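Local coordinates for protein MavE (Legionella pneumophila subsp. pneumophila, PDB 6PIR) that acts as a virulence effector indispensable for endoplasmic reticulum-mediated remodelling of the Legionella-containing vacuole and for its evasion of lysosomes, at residues R8-E19 with S123-L134; D30-G38 with S67-E78. All coordinates share one frame; numbering follows the deposited sequence. Where two conformers were deposited one is given.

Contact 1 of 2, residues R8-E19 with S123-L134; sequences RNFLINSLMFLE and SSQIRKELIAKL
Arg127 lies across helix 8-19 as a knob among Ile12, Leu15, Met16 and Glu19, and its side chain changes character along its length. CB packs 3.9 Å from Leu15 CD1, which also rests on Ile126 CG2. CG stands anti to the backbone N (chi1 171°), which sends the chain out across the partner helix, where it meets Ile12 CG2. CD follows, 3.5 Å from Ile12 O. In one of its two modelled conformers, a bend at chi3 then turns the guanidinium onto the carboxylate of Glu19 in a side-on salt bridge of two nitrogens. NH2 gives Glu19 OE1 a bond of 2.6 Å on its syn lone pair, while NE reaches Glu19 OE2 at 2.8 Å with a nearly straight N-H (170°). Both acceptors lie close to the guanidinium plane, so the paired bonds fix the rotation of both groups. Ser123 OG adds a third bond, donating to the anti lone pair of Glu19 OE2 at 2.9 Å.

Toward Arg8 and Leu134 the packing is mainly aliphatic. Ile12 is the reciprocal knob, set among Arg127, Leu130, Ile131 and Leu134; its CD1 meets Leu134 CD1 tip to tip, tightly, at 3.3 Å. At that end a water joins Arg8 NH1 to Leu130 O, while Arg8 NH2 bonds to Thr4.

The helices run roughly antiparallel; the axes of the two segments lie at 147° and come within 9.4 Å, pairing the N-terminal helix 5-21 with the C-terminal helix 115-134. Leu11 and Ile126 both reach Tyr102 of helix 85-106, and Phe10, Ser14 and Phe17 turn to helix 59-77.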
loop_
_atom_site.group_PDB
_atom_site.type_symbol
_atom_site.label_atom_id
_atom_site.label_comp_id
_atom_site.label_asym_id
_atom_site.label_seq_id
_atom_site.Cartn_x
_atom_site.Cartn_y
_atom_site.Cartn_z
ATOM N N ARG A 8 5.583 9.961 5.674
ATOM C CA ARG A 8 4.853 9.305 6.761
ATOM C C ARG A 8 3.333 9.428 6.589
ATOM O O ARG A 8 2.592 8.465 6.832
ATOM C CB ARG A 8 5.332 9.841 8.110
ATOM C CG ARG A 8 6.587 9.104 8.552
ATOM C CD ARG A 8 7.130 9.565 9.868
ATOM N NE ARG A 8 7.816 10.834 9.727
ATOM C CZ ARG A 8 7.438 11.938 10.349
ATOM N NH1 ARG A 8 6.381 11.883 11.158
ATOM N NH2 ARG A 8 8.139 13.067 10.189
ATOM N N ASN A 9 2.847 10.605 6.192
ATOM C CA ASN A 9 1.417 10.765 5.950
ATOM C C ASN A 9 0.962 9.936 4.759
ATOM O O ASN A 9 -0.124 9.336 4.791
ATOM C CB ASN A 9 1.076 12.236 5.732
ATOM C CG ASN A 9 0.102 12.753 6.759
ATOM O OD1 ASN A 9 -1.113 12.712 6.556
ATOM N ND2 ASN A 9 0.625 13.252 7.861
ATOM N N PHE A 10 1.772 9.919 3.691
ATOM C CA PHE A 10 1.462 9.102 2.530
ATOM C C PHE A 10 1.334 7.631 2.921
ATOM O O PHE A 10 0.428 6.922 2.463
ATOM C CB PHE A 10 2.556 9.270 1.491
ATOM C CG PHE A 10 2.222 8.662 0.168
ATOM C CD1 PHE A 10 1.635 9.435 -0.829
ATOM C CD2 PHE A 10 2.508 7.336 -0.097
ATOM C CE1 PHE A 10 1.316 8.878 -2.076
ATOM C CE2 PHE A 10 2.195 6.776 -1.325
ATOM C CZ PHE A 10 1.600 7.552 -2.319
ATOM N N LEU A 11 2.245 7.156 3.760
ATOM C CA LEU A 11 2.186 5.783 4.231
ATOM C C LEU A 11 0.916 5.547 5.025
ATOM O O LEU A 11 0.260 4.522 4.856
ATOM C CB LEU A 11 3.419 5.487 5.102
ATOM C CG LEU A 11 4.768 5.421 4.396
ATOM C CD1 LEU A 11 5.869 5.417 5.465
ATOM C CD2 LEU A 11 4.886 4.206 3.472
ATOM N N ILE A 12 0.589 6.448 5.956
ATOM C CA ILE A 12 -0.601 6.238 6.786
ATOM C C ILE A 12 -1.862 6.133 5.917
ATOM O O ILE A 12 -2.724 5.254 6.109
ATOM C CB ILE A 12 -0.727 7.372 7.808
ATOM C CG1 ILE A 12 0.346 7.213 8.891
ATOM C CG2 ILE A 12 -2.114 7.405 8.399
ATOM C CD1 ILE A 12 0.487 8.425 9.691
ATOM N N ASN A 13 -1.997 7.031 4.944
ATOM C CA ASN A 13 -3.207 6.996 4.106
ATOM C C ASN A 13 -3.221 5.795 3.178
ATOM O O ASN A 13 -4.295 5.223 2.876
ATOM C CB ASN A 13 -3.296 8.280 3.305
ATOM C CG ASN A 13 -3.619 9.455 4.161
ATOM O OD1 ASN A 13 -4.326 9.323 5.156
ATOM N ND2 ASN A 13 -3.129 10.619 3.774
ATOM N N SER A 14 -2.042 5.422 2.681
ATOM C CA SER A 14 -1.924 4.250 1.825
ATOM C C SER A 14 -2.277 2.977 2.585
ATOM O O SER A 14 -2.987 2.108 2.062
ATOM C CB SER A 14 -0.501 4.207 1.278
ATOM O OG SER A 14 -0.285 5.329 0.450
ATOM N N LEU A 15 -1.782 2.856 3.820
ATOM C CA LEU A 15 -2.119 1.726 4.657
ATOM C C LEU A 15 -3.597 1.688 4.979
ATOM O O LEU A 15 -4.193 0.609 4.973
ATOM C CB LEU A 15 -1.287 1.763 5.938
ATOM C CG LEU A 15 0.190 1.597 5.668
ATOM C CD1 LEU A 15 0.915 1.604 7.023
ATOM C CD2 LEU A 15 0.491 0.362 4.860
ATOM N N MET A 16 -4.215 2.845 5.221
ATOM C CA MET A 16 -5.659 2.848 5.435
ATOM C C MET A 16 -6.401 2.269 4.228
ATOM O O MET A 16 -7.287 1.415 4.378
ATOM C CB MET A 16 -6.132 4.260 5.757
ATOM C CG MET A 16 -7.537 4.572 5.242
ATOM S SD MET A 16 -7.648 6.334 5.153
ATOM C CE MET A 16 -7.146 6.585 3.475
ATOM N N PHE A 17 -6.051 2.715 3.011
ATOM C CA PHE A 17 -6.725 2.165 1.839
ATOM C C PHE A 17 -6.396 0.691 1.634
ATOM O O PHE A 17 -7.266 -0.079 1.223
ATOM C CB PHE A 17 -6.374 2.927 0.584
ATOM C CG PHE A 17 -7.134 4.199 0.414
ATOM C CD1 PHE A 17 -8.532 4.193 0.383
ATOM C CD2 PHE A 17 -6.468 5.393 0.311
ATOM C CE1 PHE A 17 -9.233 5.370 0.224
ATOM C CE2 PHE A 17 -7.178 6.574 0.112
ATOM C CZ PHE A 17 -8.571 6.545 0.082
ATOM N N LEU A 18 -5.136 0.293 1.870
ATOM C CA LEU A 18 -4.756 -1.115 1.790
ATOM C C LEU A 18 -5.632 -1.964 2.699
ATOM O O LEU A 18 -6.167 -3.005 2.292
ATOM C CB LEU A 18 -3.276 -1.288 2.176
ATOM C CG LEU A 18 -2.771 -2.744 2.207
ATOM C CD1 LEU A 18 -2.843 -3.461 0.856
ATOM C CD2 LEU A 18 -1.302 -2.790 2.785
ATOM N N GLU A 19 -5.773 -1.551 3.959
ATOM C CA GLU A 19 -6.577 -2.326 4.904
ATOM C C GLU A 19 -8.041 -2.358 4.477
ATOM O O GLU A 19 -8.711 -3.387 4.623
ATOM C CB GLU A 19 -6.466 -1.743 6.315
ATOM C CG GLU A 19 -5.120 -1.926 6.978
ATOM C CD GLU A 19 -4.927 -0.919 8.126
ATOM O OE1 GLU A 19 -5.887 -0.759 8.904
ATOM O OE2 GLU A 19 -3.868 -0.233 8.176
ATOM N N SER A 123 -0.442 -4.094 8.590
ATOM C CA SER A 123 -0.708 -2.728 8.173
ATOM C C SER A 123 -1.338 -1.924 9.298
ATOM O O SER A 123 -0.930 -0.790 9.564
ATOM C CB SER A 123 -1.617 -2.739 6.928
ATOM O OG SER A 123 -1.834 -1.424 6.474
ATOM N N SER A 124 -2.348 -2.487 9.964
ATOM C CA SER A 124 -3.007 -1.747 11.039
ATOM C C SER A 124 -2.022 -1.363 12.135
ATOM O O SER A 124 -2.063 -0.233 12.637
ATOM C CB SER A 124 -4.152 -2.563 11.629
ATOM O OG SER A 124 -3.654 -3.740 12.243
ATOM N N GLN A 125 -1.130 -2.290 12.521
ATOM C CA GLN A 125 -0.144 -1.992 13.576
ATOM C C GLN A 125 0.841 -0.914 13.135
ATOM O O GLN A 125 1.123 0.037 13.883
ATOM C CB GLN A 125 0.607 -3.265 13.974
ATOM C CG GLN A 125 -0.214 -4.212 14.850
ATOM C CD GLN A 125 -0.300 -3.719 16.283
ATOM O OE1 GLN A 125 0.676 -3.804 17.034
ATOM N NE2 GLN A 125 -1.461 -3.186 16.665
ATOM N N ILE A 126 1.377 -1.046 11.915
ATOM C CA ILE A 126 2.329 -0.061 11.394
ATOM C C ILE A 126 1.689 1.328 11.325
ATOM O O ILE A 126 2.303 2.342 11.701
ATOM C CB ILE A 126 2.846 -0.530 10.022
ATOM C CG1 ILE A 126 3.684 -1.808 10.147
ATOM C CG2 ILE A 126 3.559 0.596 9.236
ATOM C CD1 ILE A 126 3.968 -2.462 8.780
ATOM N N ARG A 127 0.438 1.392 10.836
ATOM C CA ARG A 127 -0.269 2.664 10.721
ATOM C C ARG A 127 -0.555 3.258 12.095
ATOM O O ARG A 127 -0.383 4.468 12.301
ATOM C CB ARG A 127 -1.565 2.467 9.915
ATOM C CG ARG A 127 -2.506 3.671 9.910
ATOM C CD ARG A 127 -3.698 3.439 8.972
ATOM N NE ARG A 127 -4.470 2.266 9.356
ATOM C CZ ARG A 127 -5.368 2.244 10.340
ATOM N NH1 ARG A 127 -5.615 3.336 11.044
ATOM N NH2 ARG A 127 -6.025 1.129 10.623
ATOM N N LYS A 128 -0.967 2.427 13.059
ATOM C CA LYS A 128 -1.205 2.946 14.399
ATOM C C LYS A 128 0.067 3.547 15.001
ATOM O O LYS A 128 0.008 4.593 15.653
ATOM C CB LYS A 128 -1.756 1.843 15.302
ATOM C CG LYS A 128 -3.205 1.400 14.961
ATOM N N GLU A 129 1.223 2.900 14.786
ATOM C CA GLU A 129 2.483 3.398 15.333
ATOM C C GLU A 129 2.849 4.741 14.718
ATOM O O GLU A 129 3.220 5.691 15.434
ATOM C CB GLU A 129 3.592 2.371 15.103
ATOM C CG GLU A 129 3.421 1.094 15.912
ATOM C CD GLU A 129 4.099 -0.060 15.250
ATOM O OE1 GLU A 129 4.866 0.182 14.304
ATOM O OE2 GLU A 129 3.814 -1.213 15.609
ATOM N N LEU A 130 2.755 4.835 13.386
ATOM C CA LEU A 130 3.082 6.095 12.729
ATOM C C LEU A 130 2.136 7.196 13.168
ATOM O O LEU A 130 2.574 8.322 13.448
ATOM C CB LEU A 130 3.047 5.941 11.202
ATOM C CG LEU A 130 4.316 5.285 10.663
ATOM C CD1 LEU A 130 4.217 5.034 9.156
ATOM C CD2 LEU A 130 5.542 6.134 11.004
ATOM N N ILE A 131 0.842 6.884 13.275
ATOM C CA ILE A 131 -0.126 7.895 13.674
ATOM C C ILE A 131 0.179 8.380 15.077
ATOM O O ILE A 131 0.137 9.588 15.354
ATOM C CB ILE A 131 -1.553 7.349 13.552
ATOM C CG1 ILE A 131 -1.904 7.225 12.085
ATOM C CG2 ILE A 131 -2.529 8.269 14.236
ATOM C CD1 ILE A 131 -3.163 6.526 11.874
ATOM N N ALA A 132 0.498 7.443 15.980
ATOM C CA ALA A 132 0.856 7.797 17.347
ATOM C C ALA A 132 2.032 8.765 17.376
ATOM O O ALA A 132 2.055 9.692 18.191
ATOM C CB ALA A 132 1.180 6.530 18.132
ATOM N N LYS A 133 3.000 8.602 16.474
ATOM C CA LYS A 133 4.126 9.533 16.528
ATOM C C LYS A 133 3.927 10.778 15.662
ATOM O O LYS A 133 4.764 11.688 15.706
ATOM C CB LYS A 133 5.423 8.828 16.120
ATOM N N LEU A 134 2.859 10.844 14.868
ATOM C CA LEU A 134 2.522 12.120 14.235
ATOM C C LEU A 134 1.741 13.002 15.185
ATOM O O LEU A 134 1.992 14.209 15.272
ATOM C CB LEU A 134 1.687 11.940 12.973
ATOM C CG LEU A 134 2.307 11.583 11.640
ATOM C CD1 LEU A 134 1.146 11.480 10.730
ATOM C CD2 LEU A 134 3.244 12.665 11.147
HETATM O O HOH W 1 4.958 9.344 12.629
#

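Contact 2 of 2, residues D30-G38 with S67-E78; sequences DAIHHFTQG and SAIAEAIALVSE
His33 and Glu71 supply the hydrogen bond between helix 26-36 and helix 59-77. His33 ND1 donates to Glu71 OE2 at 2.7 Å, using the anti lone pair of that oxygen. The acceptor lies close to the ring plane, but the N-H is bent (140°), and the ring and carboxylate planes are turned 60° apart. Glu71 reaches across with its chain bent at chi2 (149°), bringing its carboxylate over the backbone of His33; the other oxygen, OE1, lies 3.8 Å from Ile32 CG2.

Mixed polar and apolar packing surrounds Thr36, whose CA is closest to that of Glu71. Its OG1 sits 3.2 Å from Glu71 CG, with the side chains crossing at about a right angle. The methyl CG2 points instead to Leu75 CG, and CB touches Ala74 CB at 4.0 Å.

At the edge of its ring, Phe35 meets two groups with the same atom: CE2 is 3.7 Å from Leu75 CD2 and 3.6 Å from Glu78 OE1, whose carboxylate stands almost perpendicular to the ring.

Helix 59-77 also packs on helix 5-21, through Leu75 and Phe17, and on Tyr45 of the NPxY motif, through Ala70 and Ile73. The carboxylate of the buried Glu71 would favour a proton on His33 ND1, may raise the basicity of the ring and probably helps set its orientation; around this single polar link the joint relies on modest, partly exposed packing.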
loop_
_atom_site.group_PDB
_atom_site.type_symbol
_atom_site.label_atom_id
_atom_site.label_comp_id
_atom_site.label_asym_id
_atom_site.label_seq_id
_atom_site.Cartn_x
_atom_site.Cartn_y
_atom_site.Cartn_z
ATOM N N ASP A 30 -13.019 -5.693 -6.918
ATOM C CA ASP A 30 -13.036 -5.504 -8.370
ATOM C C ASP A 30 -13.608 -4.143 -8.733
ATOM O O ASP A 30 -13.155 -3.516 -9.694
ATOM C CB ASP A 30 -13.837 -6.601 -9.069
ATOM C CG ASP A 30 -13.195 -7.982 -8.968
ATOM O OD1 ASP A 30 -11.992 -8.059 -8.678
ATOM O OD2 ASP A 30 -13.903 -8.985 -9.227
ATOM N N ALA A 31 -14.626 -3.673 -7.990
ATOM C CA ALA A 31 -15.184 -2.338 -8.240
ATOM C C ALA A 31 -14.154 -1.238 -7.969
ATOM O O ALA A 31 -14.056 -0.256 -8.726
ATOM C CB ALA A 31 -16.438 -2.139 -7.388
ATOM N N ILE A 32 -13.392 -1.391 -6.884
ATOM C CA ILE A 32 -12.331 -0.443 -6.541
ATOM C C ILE A 32 -11.272 -0.435 -7.629
ATOM O O ILE A 32 -10.831 0.627 -8.090
ATOM C CB ILE A 32 -11.708 -0.801 -5.187
ATOM C CG1 ILE A 32 -12.742 -0.679 -4.065
ATOM C CG2 ILE A 32 -10.499 0.132 -4.940
ATOM C CD1 ILE A 32 -12.303 -1.286 -2.712
ATOM N N HIS A 33 -10.860 -1.629 -8.064
ATOM C CA HIS A 33 -9.911 -1.736 -9.161
ATOM C C HIS A 33 -10.428 -1.017 -10.401
ATOM O O HIS A 33 -9.695 -0.261 -11.058
ATOM C CB HIS A 33 -9.612 -3.209 -9.481
ATOM C CG HIS A 33 -8.506 -3.356 -10.478
ATOM N ND1 HIS A 33 -7.189 -3.074 -10.165
ATOM C CD2 HIS A 33 -8.528 -3.618 -11.803
ATOM C CE1 HIS A 33 -6.446 -3.215 -11.252
ATOM N NE2 HIS A 33 -7.236 -3.543 -12.256
ATOM N N HIS A 34 -11.693 -1.271 -10.751
ATOM C CA HIS A 34 -12.280 -0.647 -11.915
ATOM C C HIS A 34 -12.214 0.865 -11.804
ATOM O O HIS A 34 -11.917 1.557 -12.789
ATOM C CB HIS A 34 -13.722 -1.132 -12.028
ATOM C CG HIS A 34 -14.475 -0.492 -13.146
ATOM N ND1 HIS A 34 -13.963 -0.391 -14.422
ATOM C CD2 HIS A 34 -15.692 0.095 -13.174
ATOM C CE1 HIS A 34 -14.844 0.223 -15.194
ATOM N NE2 HIS A 34 -15.901 0.527 -14.459
ATOM N N PHE A 35 -12.444 1.387 -10.593
ATOM C CA PHE A 35 -12.423 2.827 -10.377
ATOM C C PHE A 35 -11.026 3.403 -10.566
ATOM O O PHE A 35 -10.878 4.521 -11.071
ATOM C CB PHE A 35 -12.932 3.151 -8.966
ATOM C CG PHE A 35 -12.790 4.603 -8.606
ATOM C CD1 PHE A 35 -13.692 5.539 -9.093
ATOM C CD2 PHE A 35 -11.763 5.026 -7.774
ATOM C CE1 PHE A 35 -13.551 6.897 -8.769
ATOM C CE2 PHE A 35 -11.621 6.368 -7.451
ATOM C CZ PHE A 35 -12.511 7.295 -7.925
ATOM N N THR A 36 -9.999 2.691 -10.100
ATOM C CA THR A 36 -8.641 3.195 -10.264
ATOM C C THR A 36 -8.041 2.776 -11.600
ATOM O O THR A 36 -6.983 3.298 -11.970
ATOM C CB THR A 36 -7.718 2.708 -9.128
ATOM O OG1 THR A 36 -7.689 1.277 -9.132
ATOM C CG2 THR A 36 -8.221 3.165 -7.749
ATOM N N GLN A 37 -8.739 1.912 -12.344
ATOM C CA GLN A 37 -8.248 1.385 -13.612
ATOM C C GLN A 37 -7.926 2.525 -14.561
ATOM O O GLN A 37 -8.721 3.455 -14.724
ATOM C CB GLN A 37 -9.304 0.456 -14.226
ATOM C CG GLN A 37 -9.067 0.008 -15.665
ATOM C CD GLN A 37 -8.293 -1.304 -15.780
ATOM O OE1 GLN A 37 -8.058 -2.003 -14.787
ATOM N NE2 GLN A 37 -7.903 -1.649 -17.002
ATOM N N GLY A 38 -6.729 2.470 -15.141
ATOM C CA GLY A 38 -6.291 3.425 -16.144
ATOM C C GLY A 38 -6.220 4.872 -15.698
ATOM O O GLY A 38 -6.574 5.779 -16.455
ATOM N N SER A 67 -2.649 -5.648 -6.458
ATOM C CA SER A 67 -3.773 -4.819 -6.862
ATOM C C SER A 67 -4.126 -3.838 -5.773
ATOM O O SER A 67 -4.320 -2.646 -6.057
ATOM C CB SER A 67 -4.985 -5.688 -7.221
ATOM O OG SER A 67 -4.693 -6.383 -8.422
ATOM N N ALA A 68 -4.170 -4.306 -4.520
ATOM C CA ALA A 68 -4.579 -3.415 -3.442
ATOM C C ALA A 68 -3.567 -2.301 -3.230
ATOM O O ALA A 68 -3.950 -1.157 -2.978
ATOM C CB ALA A 68 -4.803 -4.194 -2.156
ATOM N N ILE A 69 -2.274 -2.622 -3.273
ATOM C CA ILE A 69 -1.245 -1.592 -3.125
ATOM C C ILE A 69 -1.349 -0.563 -4.251
ATOM O O ILE A 69 -1.239 0.644 -4.016
ATOM C CB ILE A 69 0.158 -2.215 -3.085
ATOM C CG1 ILE A 69 0.404 -2.954 -1.758
ATOM C CG2 ILE A 69 1.215 -1.127 -3.263
ATOM C CD1 ILE A 69 0.604 -2.047 -0.532
ATOM N N ALA A 70 -1.452 -1.033 -5.505
ATOM C CA ALA A 70 -1.522 -0.105 -6.631
ATOM C C ALA A 70 -2.752 0.785 -6.517
ATOM O O ALA A 70 -2.671 1.999 -6.767
ATOM C CB ALA A 70 -1.496 -0.861 -7.964
ATOM N N GLU A 71 -3.871 0.216 -6.056
ATOM C CA GLU A 71 -5.096 0.989 -5.881
ATOM C C GLU A 71 -4.940 1.989 -4.758
ATOM O O GLU A 71 -5.431 3.116 -4.860
ATOM C CB GLU A 71 -6.274 0.060 -5.603
ATOM C CG GLU A 71 -6.705 -0.725 -6.856
ATOM C CD GLU A 71 -7.283 -2.100 -6.549
ATOM O OE1 GLU A 71 -7.708 -2.375 -5.411
ATOM O OE2 GLU A 71 -7.324 -2.930 -7.462
ATOM N N ALA A 72 -4.279 1.581 -3.678
ATOM C CA ALA A 72 -4.037 2.474 -2.562
ATOM C C ALA A 72 -3.192 3.662 -2.996
ATOM O O ALA A 72 -3.523 4.810 -2.687
ATOM C CB ALA A 72 -3.343 1.713 -1.424
ATOM N N ILE A 73 -2.118 3.407 -3.744
ATOM C CA ILE A 73 -1.261 4.497 -4.228
ATOM C C ILE A 73 -2.054 5.446 -5.125
ATOM O O ILE A 73 -1.949 6.672 -5.006
ATOM C CB ILE A 73 -0.029 3.931 -4.955
ATOM C CG1 ILE A 73 0.861 3.165 -3.993
ATOM C CG2 ILE A 73 0.747 5.028 -5.675
ATOM C CD1 ILE A 73 1.893 2.331 -4.678
ATOM N N ALA A 74 -2.842 4.887 -6.055
ATOM C CA ALA A 74 -3.693 5.692 -6.921
ATOM C C ALA A 74 -4.617 6.590 -6.109
ATOM O O ALA A 74 -4.727 7.794 -6.384
ATOM C CB ALA A 74 -4.518 4.759 -7.823
ATOM N N LEU A 75 -5.297 6.011 -5.104
ATOM C CA LEU A 75 -6.285 6.757 -4.335
ATOM C C LEU A 75 -5.635 7.856 -3.496
ATOM O O LEU A 75 -6.126 8.995 -3.448
ATOM C CB LEU A 75 -7.073 5.803 -3.441
ATOM C CG LEU A 75 -8.049 4.850 -4.182
ATOM C CD1 LEU A 75 -8.505 3.760 -3.250
ATOM C CD2 LEU A 75 -9.232 5.628 -4.714
ATOM N N VAL A 76 -4.517 7.547 -2.850
ATOM C CA VAL A 76 -3.826 8.596 -2.106
ATOM C C VAL A 76 -3.281 9.653 -3.052
ATOM O O VAL A 76 -3.451 10.852 -2.818
ATOM C CB VAL A 76 -2.711 7.993 -1.227
ATOM C CG1 VAL A 76 -1.863 9.108 -0.600
ATOM C CG2 VAL A 76 -3.326 7.110 -0.128
ATOM N N SER A 77 -2.649 9.236 -4.149
ATOM C CA SER A 77 -2.000 10.188 -5.032
ATOM C C SER A 77 -3.000 11.132 -5.677
ATOM O O SER A 77 -2.660 12.281 -5.958
ATOM C CB SER A 77 -1.206 9.470 -6.126
ATOM O OG SER A 77 -0.157 8.674 -5.619
ATOM N N GLU A 78 -4.234 10.682 -5.943
ATOM C CA GLU A 78 -5.138 11.603 -6.626
ATOM C C GLU A 78 -5.686 12.712 -5.725
ATOM O O GLU A 78 -6.356 13.609 -6.240
ATOM C CB GLU A 78 -6.282 10.838 -7.300
ATOM C CG GLU A 78 -7.248 10.235 -6.365
ATOM C CD GLU A 78 -8.227 9.345 -7.096
ATOM O OE1 GLU A 78 -9.227 8.933 -6.460
ATOM O OE2 GLU A 78 -7.951 9.019 -8.274
#

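Overall arrangement
Contact 1 is the larger and more buried, covering 701 Å² against 342 Å² for contact 2, which lies at the surface. Both lie ahead of the C-terminal transmembrane helix of MavE, which this chain lacks. Their centres are about 17 Å apart and they share no helix, yet the fold brings them together: Phe10 and Ser14 of contact 1 pack on Val76 of contact 2. Contact 1 closes the chain by joining its first and last helices; contact 2 is nested inside that loop. Both use a glutamate as acceptor, but a two-nitrogen salt bridge flanks an aliphatic seam in the first, whereas a lone histidine bond beside sparse packing serves the more open second.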